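Spindle pole body-associated protein VIK1 (Saccharomyces cerevisiae, PDB 2O0A) recruits the minus-end-directed motor Kar3 to microtubules, cross-links antiparallel microtubules together with it, and targets or maintains it at the spindle pole body. Local coordinates at residues Met198-Val203 with Ala252-Lys257; Gly105-Ser110 with Phe223-Leu228; Ser110-Leu115 with Ile128-Val133; His84-Asn89 with Asp261-Phe266. All blocks are in the same frame, centred on the assembly; numbering follows the deposited sequence.

Contact 1. Residues Met198-Val203 with Ala252-Lys257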
loop_
_atom_site.group_PDB
_atom_site.type_symbol
_atom_site.label_atom_id
_atom_site.label_comp_id
_atom_site.label_asym_id
_atom_site.label_seq_id
_atom_site.Cartn_x
_atom_site.Cartn_y
_atom_site.Cartn_z
ATOM N N MET A 198 -1.243 12.430 5.306
ATOM C CA MET A 198 -0.715 11.155 4.868
ATOM C C MET A 198 -0.143 10.395 6.050
ATOM O O MET A 198 0.673 10.923 6.808
ATOM C CB MET A 198 0.371 11.399 3.830
ATOM C CG MET A 198 0.980 10.133 3.219
ATOM S SD MET A 198 2.118 10.509 1.868
ATOM C CE MET A 198 3.506 11.123 2.786
ATOM N N GLY A 199 -0.570 9.149 6.211
ATOM C CA GLY A 199 0.083 8.280 7.176
ATOM C C GLY A 199 1.301 7.602 6.565
ATOM O O GLY A 199 1.296 7.234 5.387
ATOM N N ILE A 200 2.353 7.454 7.363
ATOM C CA ILE A 200 3.540 6.717 6.948
ATOM C C ILE A 200 3.880 5.687 8.009
ATOM O O ILE A 200 4.146 6.028 9.162
ATOM C CB ILE A 200 4.785 7.612 6.774
ATOM C CG1 ILE A 200 4.505 8.756 5.800
ATOM C CG2 ILE A 200 5.983 6.767 6.336
ATOM C CD1 ILE A 200 5.565 9.862 5.847
ATOM N N ILE A 201 3.868 4.420 7.611
ATOM C CA ILE A 201 4.371 3.362 8.467
ATOM C C ILE A 201 5.656 2.852 7.846
ATOM O O ILE A 201 5.672 2.515 6.688
ATOM C CB ILE A 201 3.317 2.245 8.646
ATOM C CG1 ILE A 201 2.316 2.699 9.706
ATOM C CG2 ILE A 201 3.976 0.906 9.069
ATOM C CD1 ILE A 201 1.126 1.797 9.899
ATOM N N LYS A 202 6.736 2.869 8.617
ATOM C CA LYS A 202 8.005 2.339 8.140
ATOM C C LYS A 202 8.320 1.091 8.943
ATOM O O LYS A 202 8.323 1.118 10.184
ATOM C CB LYS A 202 9.127 3.377 8.300
ATOM C CG LYS A 202 10.488 2.822 7.889
ATOM C CD LYS A 202 11.560 3.861 8.078
ATOM C CE LYS A 202 12.882 3.299 7.543
ATOM N NZ LYS A 202 14.056 4.163 7.919
ATOM N N VAL A 203 8.541 -0.014 8.235
ATOM C CA VAL A 203 8.865 -1.290 8.860
ATOM C C VAL A 203 10.275 -1.651 8.405
ATOM O O VAL A 203 10.593 -1.568 7.209
ATOM C CB VAL A 203 7.854 -2.392 8.436
ATOM C CG1 VAL A 203 8.275 -3.761 8.973
ATOM C CG2 VAL A 203 6.440 -2.040 8.905
ATOM N N ALA A 252 4.986 15.700 -0.530
ATOM C CA ALA A 252 5.410 15.506 -1.915
ATOM C C ALA A 252 6.805 14.910 -1.981
ATOM O O ALA A 252 7.076 14.043 -2.817
ATOM C CB ALA A 252 5.355 16.823 -2.685
ATOM N N LEU A 253 7.687 15.358 -1.088
ATOM C CA LEU A 253 9.061 14.851 -1.048
ATOM C C LEU A 253 9.109 13.364 -0.667
ATOM O O LEU A 253 9.867 12.592 -1.259
ATOM C CB LEU A 253 9.942 15.701 -0.122
ATOM C CG LEU A 253 10.257 17.137 -0.583
ATOM C CD1 LEU A 253 11.145 17.840 0.430
ATOM C CD2 LEU A 253 10.904 17.198 -1.965
ATOM N N VAL A 254 8.291 12.961 0.307
ATOM C CA VAL A 254 8.174 11.531 0.660
ATOM C C VAL A 254 7.722 10.677 -0.532
ATOM O O VAL A 254 8.357 9.672 -0.870
ATOM C CB VAL A 254 7.206 11.303 1.848
ATOM C CG1 VAL A 254 6.905 9.803 2.025
ATOM C CG2 VAL A 254 7.790 11.869 3.112
ATOM N N LEU A 255 6.628 11.094 -1.164
ATOM C CA LEU A 255 6.057 10.364 -2.291
ATOM C C LEU A 255 7.027 10.294 -3.472
ATOM O O LEU A 255 7.241 9.235 -4.055
ATOM C CB LEU A 255 4.719 10.977 -2.697
ATOM C CG LEU A 255 3.617 10.749 -1.660
ATOM C CD1 LEU A 255 2.434 11.669 -1.928
ATOM C CD2 LEU A 255 3.197 9.298 -1.693
ATOM N N LYS A 256 7.669 11.414 -3.777
ATOM C CA LYS A 256 8.654 11.413 -4.852
ATOM C C LYS A 256 9.815 10.487 -4.565
ATOM O O LYS A 256 10.284 9.782 -5.463
ATOM C CB LYS A 256 9.187 12.820 -5.089
ATOM C CG LYS A 256 8.217 13.682 -5.836
ATOM C CD LYS A 256 8.610 15.151 -5.777
ATOM C CE LYS A 256 7.550 15.999 -6.444
ATOM N NZ LYS A 256 7.497 15.798 -7.920
ATOM N N LYS A 257 10.288 10.504 -3.320
ATOM C CA LYS A 257 11.389 9.647 -2.901
ATOM C C LYS A 257 11.025 8.173 -3.002
ATOM O O LYS A 257 11.801 7.370 -3.487
ATOM C CB LYS A 257 11.832 9.974 -1.469
ATOM C CG LYS A 257 12.963 9.077 -0.964
ATOM C CD LYS A 257 14.256 9.344 -1.718
ATOM C CE LYS A 257 15.449 8.943 -0.898
ATOM N NZ LYS A 257 16.688 9.474 -1.530
#
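Met198 reaches from strand 197-207 to Val254 and Leu255 of helix 250-261. The helix packs here on the central sheet of a kinesin motor domain fold, which in this protein lacks a nucleotide-binding site. The contact is wholly apolar. Met198 SD lies 3.8 Å from Leu255 CG and has both leucine methyls close by as well. The methionine and leucine side chains lie alongside, pointing opposite ways. The methionine is extended as far as SD, and then chi3 (74°) bends the chain and carries CE to Val254. There Met198 CE lies 3.7 Å from Val254 CG1 and nearly as close to Val254 CB. An alanine at Met198 is likely to open a gap beside Val254 and Leu255, because both lose the thioether they pack on. Two residues along the strand, Ile200 meets Val254 tip to tip. Strand and helix axes run at 49° to each other, 10.9 Å apart at closest. Neighbouring strand 221-228 helps to place the methionine, since Met198 also packs on Ile226 and Leu228. Helix 231-243 adds Phe237 and Ile241 against Leu255. In the tip-to-tip pair, Ile200 CD1 sits 4.1 Å from Val254 CG1, and Val254 CG2 is equally near.

Contact 2. Residues Gly105-Ser110 with Phe223-Leu228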
loop_
_atom_site.group_PDB
_atom_site.type_symbol
_atom_site.label_atom_id
_atom_site.label_comp_id
_atom_site.label_asym_id
_atom_site.label_seq_id
_atom_site.Cartn_x
_atom_site.Cartn_y
_atom_site.Cartn_z
ATOM N N GLY A 105 -8.694 1.584 8.814
ATOM C CA GLY A 105 -7.854 0.972 9.849
ATOM C C GLY A 105 -7.740 -0.539 9.765
ATOM O O GLY A 105 -6.710 -1.114 10.141
ATOM N N SER A 106 -8.786 -1.205 9.275
ATOM C CA SER A 106 -8.764 -2.658 9.184
ATOM C C SER A 106 -7.660 -3.158 8.243
ATOM O O SER A 106 -7.073 -4.225 8.468
ATOM C CB SER A 106 -10.131 -3.205 8.741
ATOM O OG SER A 106 -10.428 -2.756 7.439
ATOM N N LEU A 107 -7.378 -2.387 7.191
ATOM C CA LEU A 107 -6.311 -2.756 6.250
ATOM C C LEU A 107 -4.951 -2.678 6.931
ATOM O O LEU A 107 -4.100 -3.572 6.772
ATOM C CB LEU A 107 -6.340 -1.870 4.999
ATOM C CG LEU A 107 -5.409 -2.344 3.884
ATOM C CD1 LEU A 107 -5.946 -3.640 3.194
ATOM C CD2 LEU A 107 -5.199 -1.241 2.859
ATOM N N ARG A 108 -4.760 -1.609 7.699
ATOM C CA ARG A 108 -3.556 -1.412 8.490
ATOM C C ARG A 108 -3.336 -2.560 9.485
ATOM O O ARG A 108 -2.243 -3.124 9.564
ATOM C CB ARG A 108 -3.625 -0.057 9.205
ATOM C CG ARG A 108 -2.330 0.311 9.915
ATOM C CD ARG A 108 -2.547 1.486 10.855
ATOM N NE ARG A 108 -3.226 2.562 10.163
ATOM C CZ ARG A 108 -4.325 3.202 10.570
ATOM N NH1 ARG A 108 -4.908 2.977 11.746
ATOM N NH2 ARG A 108 -4.823 4.139 9.790
ATOM N N GLU A 109 -4.406 -2.919 10.198
ATOM C CA GLU A 109 -4.416 -4.025 11.146
ATOM C C GLU A 109 -4.007 -5.328 10.452
ATOM O O GLU A 109 -3.123 -6.052 10.914
ATOM C CB GLU A 109 -5.840 -4.151 11.686
ATOM C CG GLU A 109 -6.087 -5.217 12.722
ATOM C CD GLU A 109 -7.519 -5.173 13.239
ATOM O OE1 GLU A 109 -8.467 -5.284 12.429
ATOM O OE2 GLU A 109 -7.695 -5.018 14.464
ATOM N N SER A 110 -4.648 -5.599 9.318
ATOM C CA SER A 110 -4.382 -6.814 8.554
ATOM C C SER A 110 -2.950 -6.871 8.049
ATOM O O SER A 110 -2.333 -7.936 8.047
ATOM C CB SER A 110 -5.373 -6.951 7.397
ATOM O OG SER A 110 -6.666 -7.210 7.941
ATOM N N PHE A 223 10.462 -1.242 4.385
ATOM C CA PHE A 223 9.132 -1.257 3.781
ATOM C C PHE A 223 8.343 -0.046 4.259
ATOM O O PHE A 223 8.339 0.248 5.452
ATOM C CB PHE A 223 8.409 -2.547 4.185
ATOM C CG PHE A 223 6.929 -2.506 3.911
ATOM C CD1 PHE A 223 6.476 -2.461 2.596
ATOM C CD2 PHE A 223 6.002 -2.491 4.959
ATOM C CE1 PHE A 223 5.119 -2.392 2.304
ATOM C CE2 PHE A 223 4.621 -2.424 4.693
ATOM C CZ PHE A 223 4.173 -2.374 3.357
ATOM N N TYR A 224 7.654 0.640 3.336
ATOM C CA TYR A 224 6.853 1.813 3.685
ATOM C C TYR A 224 5.416 1.580 3.297
ATOM O O TYR A 224 5.136 1.295 2.134
ATOM C CB TYR A 224 7.363 3.075 2.973
ATOM C CG TYR A 224 8.824 3.336 3.205
ATOM C CD1 TYR A 224 9.240 4.245 4.182
ATOM C CD2 TYR A 224 9.789 2.689 2.426
ATOM C CE1 TYR A 224 10.601 4.485 4.394
ATOM C CE2 TYR A 224 11.147 2.924 2.645
ATOM C CZ TYR A 224 11.533 3.812 3.616
ATOM O OH TYR A 224 12.881 4.059 3.814
ATOM N N PHE A 225 4.518 1.722 4.270
ATOM C CA PHE A 225 3.080 1.678 4.018
ATOM C C PHE A 225 2.547 3.095 4.105
ATOM O O PHE A 225 2.582 3.727 5.170
ATOM C CB PHE A 225 2.412 0.762 5.040
ATOM C CG PHE A 225 0.913 0.694 4.937
ATOM C CD1 PHE A 225 0.285 0.393 3.740
ATOM C CD2 PHE A 225 0.136 0.861 6.080
ATOM C CE1 PHE A 225 -1.115 0.296 3.660
ATOM C CE2 PHE A 225 -1.261 0.758 6.017
ATOM C CZ PHE A 225 -1.891 0.476 4.800
ATOM N N ILE A 226 2.082 3.598 2.967
ATOM C CA ILE A 226 1.602 4.968 2.861
ATOM C C ILE A 226 0.076 4.933 2.810
ATOM O O ILE A 226 -0.499 4.209 2.006
ATOM C CB ILE A 226 2.170 5.650 1.597
ATOM C CG1 ILE A 226 3.697 5.691 1.644
ATOM C CG2 ILE A 226 1.524 7.033 1.397
ATOM C CD1 ILE A 226 4.281 6.437 2.845
ATOM N N GLU A 227 -0.579 5.701 3.693
ATOM C CA GLU A 227 -2.032 5.778 3.700
ATOM C C GLU A 227 -2.467 7.172 3.270
ATOM O O GLU A 227 -2.157 8.163 3.930
ATOM C CB GLU A 227 -2.599 5.443 5.077
ATOM C CG GLU A 227 -2.438 3.975 5.433
ATOM C CD GLU A 227 -2.875 3.688 6.857
ATOM O OE1 GLU A 227 -2.042 3.806 7.773
ATOM O OE2 GLU A 227 -4.037 3.323 7.047
ATOM N N LEU A 228 -3.181 7.226 2.159
ATOM C CA LEU A 228 -3.817 8.453 1.710
ATOM C C LEU A 228 -5.310 8.165 1.760
ATOM O O LEU A 228 -5.860 7.629 0.819
ATOM C CB LEU A 228 -3.346 8.806 0.301
ATOM C CG LEU A 228 -1.871 9.203 0.182
ATOM C CD1 LEU A 228 -1.381 9.049 -1.224
ATOM C CD2 LEU A 228 -1.666 10.633 0.722
#
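Glu227 OE2 is gripped by two donors, Arg108 NH2 across the contact and Asn229 ND2 just beyond the strand. The bond from Arg108 NH2 to Glu227 OE2 is 3.0 Å long and bent (136°), and it meets the oxygen on its syn side, out of the carboxylate plane. The second bond of the salt bridge is straighter. Arg108 NE donates to the syn lone pair of Glu227 OE1 at 2.9 Å and 168°. The arginine thus holds the carboxylate side-on, one nitrogen to each oxygen. The guanidinium and carboxylate planes are still twisted well apart. A bend at chi3 (-50°) turns the guanidinium to the acid. Its NH1 binds the carbonyls of Phe185 and Cys187, and NH2 also has a salt bridge to Asp188. A leucine in place of Arg108 would probably leave Glu227 and Asp188 without this counter-charge and those two carbonyls without this donor. Beside the salt bridge, the Phe225 ring packs on the helix. Leu107 CD2 comes to the ring edge, 4.2 Å from Phe225 CZ. Arg108 CA is 4.0 Å from Phe225 CE2. Helix and strand run nearly antiparallel. Helix 105-116 lies over the central sheet of the motor-like fold, next to helix 72-89, which touches Leu107 through Glu72 and Phe76. Strands 94-99 and 197-207 border strand 221-228.

Contact 3. Residues Ser110-Leu115 with Ile128-Val133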
loop_
_atom_site.group_PDB
_atom_site.type_symbol
_atom_site.label_atom_id
_atom_site.label_comp_id
_atom_site.label_asym_id
_atom_site.label_seq_id
_atom_site.Cartn_x
_atom_site.Cartn_y
_atom_site.Cartn_z
ATOM N N SER A 110 -4.648 -5.599 9.318
ATOM C CA SER A 110 -4.382 -6.814 8.554
ATOM C C SER A 110 -2.950 -6.871 8.049
ATOM O O SER A 110 -2.333 -7.936 8.047
ATOM C CB SER A 110 -5.373 -6.951 7.397
ATOM O OG SER A 110 -6.666 -7.210 7.941
ATOM N N LEU A 111 -2.428 -5.714 7.650
ATOM C CA LEU A 111 -1.059 -5.643 7.165
ATOM C C LEU A 111 -0.102 -6.075 8.265
ATOM O O LEU A 111 0.763 -6.916 8.051
ATOM C CB LEU A 111 -0.715 -4.217 6.717
ATOM C CG LEU A 111 0.746 -3.969 6.338
ATOM C CD1 LEU A 111 1.204 -4.832 5.164
ATOM C CD2 LEU A 111 0.933 -2.505 6.030
ATOM N N ILE A 112 -0.259 -5.495 9.447
ATOM C CA ILE A 112 0.661 -5.777 10.549
ATOM C C ILE A 112 0.604 -7.245 10.962
ATOM O O ILE A 112 1.631 -7.865 11.213
ATOM C CB ILE A 112 0.365 -4.860 11.740
ATOM C CG1 ILE A 112 1.098 -3.522 11.611
ATOM C CG2 ILE A 112 0.852 -5.500 13.049
ATOM C CD1 ILE A 112 1.319 -3.000 10.244
ATOM N N LYS A 113 -0.597 -7.807 10.968
ATOM C CA LYS A 113 -0.764 -9.217 11.312
ATOM C C LYS A 113 -0.064 -10.122 10.290
ATOM O O LYS A 113 0.603 -11.097 10.660
ATOM C CB LYS A 113 -2.247 -9.551 11.409
ATOM C CG LYS A 113 -2.904 -8.927 12.611
ATOM C CD LYS A 113 -4.183 -9.637 12.968
ATOM C CE LYS A 113 -5.384 -9.019 12.297
ATOM N NZ LYS A 113 -6.639 -9.624 12.852
ATOM N N PHE A 114 -0.221 -9.798 9.008
ATOM C CA PHE A 114 0.433 -10.525 7.924
ATOM C C PHE A 114 1.963 -10.520 8.078
ATOM O O PHE A 114 2.643 -11.529 7.832
ATOM C CB PHE A 114 0.006 -9.916 6.577
ATOM C CG PHE A 114 0.873 -10.337 5.431
ATOM C CD1 PHE A 114 0.761 -11.628 4.910
ATOM C CD2 PHE A 114 1.797 -9.463 4.867
ATOM C CE1 PHE A 114 1.559 -12.048 3.865
ATOM C CE2 PHE A 114 2.605 -9.867 3.800
ATOM C CZ PHE A 114 2.495 -11.185 3.305
ATOM N N LEU A 115 2.503 -9.368 8.466
ATOM C CA LEU A 115 3.947 -9.222 8.603
ATOM C C LEU A 115 4.467 -9.841 9.877
ATOM O O LEU A 115 5.483 -10.533 9.851
ATOM C CB LEU A 115 4.340 -7.749 8.607
ATOM C CG LEU A 115 4.028 -6.992 7.327
ATOM C CD1 LEU A 115 4.377 -5.514 7.486
ATOM C CD2 LEU A 115 4.758 -7.634 6.143
ATOM N N ILE A 128 11.686 -7.445 13.407
ATOM C CA ILE A 128 10.830 -6.486 12.696
ATOM C C ILE A 128 10.567 -5.263 13.563
ATOM O O ILE A 128 10.165 -5.396 14.728
ATOM C CB ILE A 128 9.479 -7.155 12.286
ATOM C CG1 ILE A 128 9.761 -8.361 11.390
ATOM C CG2 ILE A 128 8.563 -6.153 11.580
ATOM C CD1 ILE A 128 8.548 -9.197 11.047
ATOM N N THR A 129 10.813 -4.075 13.010
ATOM C CA THR A 129 10.504 -2.830 13.719
ATOM C C THR A 129 9.426 -2.036 13.002
ATOM O O THR A 129 9.187 -2.237 11.814
ATOM C CB THR A 129 11.737 -1.912 13.832
ATOM O OG1 THR A 129 12.032 -1.354 12.551
ATOM C CG2 THR A 129 12.936 -2.703 14.310
ATOM N N LEU A 130 8.796 -1.130 13.734
ATOM C CA LEU A 130 7.759 -0.284 13.161
ATOM C C LEU A 130 7.796 1.127 13.727
ATOM O O LEU A 130 8.001 1.315 14.922
ATOM C CB LEU A 130 6.376 -0.933 13.376
ATOM C CG LEU A 130 5.160 -0.304 12.674
ATOM C CD1 LEU A 130 4.116 -1.355 12.253
ATOM C CD2 LEU A 130 4.516 0.776 13.551
ATOM N N GLN A 131 7.609 2.087 12.832
ATOM C CA GLN A 131 7.315 3.481 13.188
ATOM C C GLN A 131 6.065 3.893 12.440
ATOM O O GLN A 131 5.777 3.346 11.380
ATOM C CB GLN A 131 8.464 4.400 12.773
ATOM C CG GLN A 131 9.769 4.075 13.493
ATOM C CD GLN A 131 10.923 4.812 12.906
ATOM O OE1 GLN A 131 11.426 4.450 11.843
ATOM N NE2 GLN A 131 11.362 5.855 13.586
ATOM N N PHE A 132 5.337 4.858 12.982
ATOM C CA PHE A 132 4.062 5.273 12.386
ATOM C C PHE A 132 3.881 6.746 12.691
ATOM O O PHE A 132 3.764 7.128 13.849
ATOM C CB PHE A 132 2.942 4.401 12.992
ATOM C CG PHE A 132 1.550 4.679 12.482
ATOM C CD1 PHE A 132 1.305 5.394 11.316
ATOM C CD2 PHE A 132 0.470 4.154 13.181
ATOM C CE1 PHE A 132 -0.010 5.626 10.870
ATOM C CE2 PHE A 132 -0.841 4.362 12.735
ATOM C CZ PHE A 132 -1.080 5.099 11.603
ATOM N N VAL A 133 3.894 7.559 11.638
ATOM C CA VAL A 133 3.672 8.994 11.783
ATOM C C VAL A 133 2.535 9.454 10.879
ATOM O O VAL A 133 2.153 8.751 9.950
ATOM C CB VAL A 133 4.937 9.820 11.453
ATOM C CG1 VAL A 133 6.106 9.411 12.342
ATOM C CG2 VAL A 133 5.302 9.684 9.985
#
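Helix residues Ile112 and Leu115 face strand residues Leu130 and Ile128, with the two segments running obliquely, in roughly opposing directions. The CA atoms of Ile112 and Leu130 are 9.3 Å apart, and those of Leu115 and Ile128 are 8.5 Å apart. The contact lies within a beta-alpha-beta crossover of the motor-like fold. Strand 94-99 leads into helix 105-116, and the chain returns to the same sheet in strand 126-136. The two strands are parallel, but strands 221-228 and 197-207 lie between them. No hydrogen bond joins the helix and strand segments, so side-chain packing carries the contact. Ile112 and Leu130 meet tip to tip. Leu130 CD1 is 3.8 Å from Ile112 CG1 and also 3.8 Å from Ile112 CD1. One leucine methyl therefore rests against two successive carbons of the isoleucine. The unusual chi2 of Ile112 (32°), short of a staggered position, helps to bring CD1 as near as CG1. Phe185 packs on Ile112 from a loop. One helical turn further on, Leu115 faces Ile128, but here the backbone does the touching. Ile128 CG1 stands anti to its carbonyl carbon (chi1 -59°), and the extended chain beyond it takes CD1 to the helix. Val203 of strand 197-207 also packs on Ile128, while the Leu115 side chain lies against Phe205 and His84. Leu115 O is hydrogen-bonded to Thr120 OG1, and this same oxygen has the methyl carbon Ile128 CD1 3.6 Å away.

Contact 4. Residues His84-Asn89 with Asp261-Phe266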
loop_
_atom_site.group_PDB
_atom_site.type_symbol
_atom_site.label_atom_id
_atom_site.label_comp_id
_atom_site.label_asym_id
_atom_site.label_seq_id
_atom_site.Cartn_x
_atom_site.Cartn_y
_atom_site.Cartn_z
ATOM N N HIS A 84 5.539 -8.979 -1.962
ATOM C CA HIS A 84 6.221 -8.797 -0.694
ATOM C C HIS A 84 7.411 -9.738 -0.558
ATOM O O HIS A 84 8.509 -9.296 -0.235
ATOM C CB HIS A 84 5.219 -9.019 0.442
ATOM C CG HIS A 84 5.851 -9.136 1.791
ATOM N ND1 HIS A 84 6.189 -8.045 2.557
ATOM C CD2 HIS A 84 6.216 -10.228 2.505
ATOM C CE1 HIS A 84 6.733 -8.457 3.692
ATOM N NE2 HIS A 84 6.752 -9.778 3.687
ATOM N N ASP A 85 7.184 -11.013 -0.844
ATOM C CA ASP A 85 8.232 -12.023 -0.713
ATOM C C ASP A 85 9.377 -11.729 -1.667
ATOM O O ASP A 85 10.542 -11.835 -1.288
ATOM C CB ASP A 85 7.684 -13.427 -0.967
ATOM C CG ASP A 85 6.795 -13.939 0.156
ATOM O OD1 ASP A 85 6.767 -13.332 1.253
ATOM O OD2 ASP A 85 6.139 -14.977 -0.062
ATOM N N MET A 86 9.044 -11.305 -2.886
ATOM C CA MET A 86 10.064 -10.976 -3.875
ATOM C C MET A 86 10.940 -9.831 -3.391
ATOM O O MET A 86 12.170 -9.922 -3.431
ATOM C CB MET A 86 9.413 -10.622 -5.209
ATOM C CG MET A 86 10.426 -10.141 -6.241
ATOM S SD MET A 86 9.686 -9.231 -7.624
ATOM C CE MET A 86 9.220 -7.713 -6.824
ATOM N N CYS A 87 10.318 -8.753 -2.916
ATOM C CA CYS A 87 11.094 -7.590 -2.460
ATOM C C CYS A 87 12.014 -7.961 -1.306
ATOM O O CYS A 87 13.187 -7.575 -1.302
ATOM C CB CYS A 87 10.181 -6.438 -2.053
ATOM S SG CYS A 87 9.302 -5.707 -3.446
ATOM N N LEU A 88 11.513 -8.748 -0.351
ATOM C CA LEU A 88 12.375 -9.215 0.747
ATOM C C LEU A 88 13.509 -10.106 0.237
ATOM O O LEU A 88 14.676 -9.907 0.621
ATOM C CB LEU A 88 11.580 -9.930 1.840
ATOM C CG LEU A 88 10.724 -9.063 2.759
ATOM C CD1 LEU A 88 10.074 -9.980 3.776
ATOM C CD2 LEU A 88 11.534 -7.970 3.452
ATOM N N ASN A 89 13.171 -11.080 -0.611
ATOM C CA ASN A 89 14.177 -11.998 -1.158
ATOM C C ASN A 89 15.287 -11.248 -1.888
ATOM O O ASN A 89 16.473 -11.577 -1.755
ATOM C CB ASN A 89 13.545 -13.021 -2.095
ATOM C CG ASN A 89 14.518 -14.108 -2.511
ATOM O OD1 ASN A 89 15.095 -14.790 -1.666
ATOM N ND2 ASN A 89 14.698 -14.277 -3.816
ATOM N N ASP A 261 12.881 5.674 -5.687
ATOM C CA ASP A 261 13.975 4.932 -5.053
ATOM C C ASP A 261 13.596 3.633 -4.356
ATOM O O ASP A 261 14.469 2.957 -3.799
ATOM C CB ASP A 261 14.718 5.847 -4.071
ATOM C CG ASP A 261 15.395 7.033 -4.761
ATOM O OD1 ASP A 261 15.426 7.087 -6.010
ATOM O OD2 ASP A 261 15.908 7.915 -4.045
ATOM N N THR A 262 12.307 3.285 -4.380
ATOM C CA THR A 262 11.844 2.004 -3.826
ATOM C C THR A 262 10.917 1.337 -4.831
ATOM O O THR A 262 10.419 2.002 -5.754
ATOM C CB THR A 262 11.132 2.159 -2.428
ATOM O OG1 THR A 262 9.882 2.842 -2.586
ATOM C CG2 THR A 262 11.977 2.948 -1.453
ATOM N N LYS A 263 10.706 0.030 -4.676
ATOM C CA LYS A 263 9.718 -0.685 -5.467
ATOM C C LYS A 263 8.346 -0.291 -4.943
ATOM O O LYS A 263 8.154 -0.218 -3.739
ATOM C CB LYS A 263 9.866 -2.202 -5.332
ATOM C CG LYS A 263 11.178 -2.782 -5.835
ATOM C CD LYS A 263 11.218 -2.797 -7.346
ATOM C CE LYS A 263 10.459 -3.967 -7.935
ATOM N NZ LYS A 263 10.544 -3.950 -9.436
ATOM N N SER A 264 7.412 -0.050 -5.860
ATOM C CA SER A 264 6.067 0.430 -5.493
ATOM C C SER A 264 4.924 -0.531 -5.802
ATOM O O SER A 264 4.955 -1.328 -6.744
ATOM C CB SER A 264 5.748 1.775 -6.177
ATOM O OG SER A 264 6.657 2.799 -5.818
ATOM N N PHE A 265 3.877 -0.413 -4.996
ATOM C CA PHE A 265 2.643 -1.151 -5.221
ATOM C C PHE A 265 1.522 -0.193 -4.856
ATOM O O PHE A 265 1.336 0.121 -3.673
ATOM C CB PHE A 265 2.636 -2.375 -4.287
ATOM C CG PHE A 265 1.494 -3.357 -4.495
ATOM C CD1 PHE A 265 1.775 -4.686 -4.835
ATOM C CD2 PHE A 265 0.152 -2.999 -4.250
ATOM C CE1 PHE A 265 0.755 -5.643 -4.971
ATOM C CE2 PHE A 265 -0.875 -3.947 -4.403
ATOM C CZ PHE A 265 -0.569 -5.273 -4.758
ATOM N N PHE A 266 0.770 0.280 -5.854
ATOM C CA PHE A 266 -0.367 1.162 -5.567
ATOM C C PHE A 266 -1.624 0.332 -5.399
ATOM O O PHE A 266 -1.915 -0.545 -6.210
ATOM C CB PHE A 266 -0.553 2.185 -6.694
ATOM C CG PHE A 266 0.485 3.274 -6.697
ATOM C CD1 PHE A 266 0.232 4.492 -6.065
ATOM C CD2 PHE A 266 1.733 3.075 -7.305
ATOM C CE1 PHE A 266 1.207 5.510 -6.072
ATOM C CE2 PHE A 266 2.706 4.095 -7.303
ATOM C CZ PHE A 266 2.437 5.301 -6.692
#
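Lys263 starts its contact with helix 72-89 at CB, which lies 4.0 Å from Cys87 SG. The thiol sulfur thus rests on the root of the lysine. From CB the chain does not run straight. CG and CD form a bent middle, with chi2 at -74° and chi3 at -80°, and these two turns curl it round toward Met86. Lys263 CE then comes 4.1 Å from Met86 CE, where the two side chains cross at about a right angle. Met86 is itself bent at chi3 (71°), which sets its methyl toward the lysine. The tip leaves the pair, and NZ makes a salt bridge with Glu21 of helix 4-23. Met86 also packs on Glu21, so that helix borders both side chains. Phe94 of strand 94-99 touches both Cys87 and Lys263. The contact joins the C-terminal part of helix 72-89 to the turn between helix 250-261 and strand 265-270 in the motor-like fold. Its chemistry is divided along one side chain. Only CB and CE of Lys263 touch the helix segment, in van der Waals contacts with Cys87 and Met86, without a hydrogen bond between the segments, while the ammonium finds its charge partner on a third part of the fold.

Overall arrangement
From the N terminus, the first segment met is 84-89, on helix 72-89, and contact 4 ties it to residues 261-266. This closes the widest loop, and the other three contacts nest inside it. Helix 105-116 comes next and serves both contact 2 and contact 3, which share Ser110. Contact 3 closes a short loop to strand 126-136, nested within the longer loop that contact 2 closes at strand 221-228. Contact 1 opens at strand 197-207 after contact 3 has closed. It crosses contact 2 and ends on helix 250-261. Strands 126-136, 197-207 and 221-228 are successive neighbours in the sheet linking contacts 1, 2 and 3, and strand 265-270 joins contact 4 to it through strand 94-99.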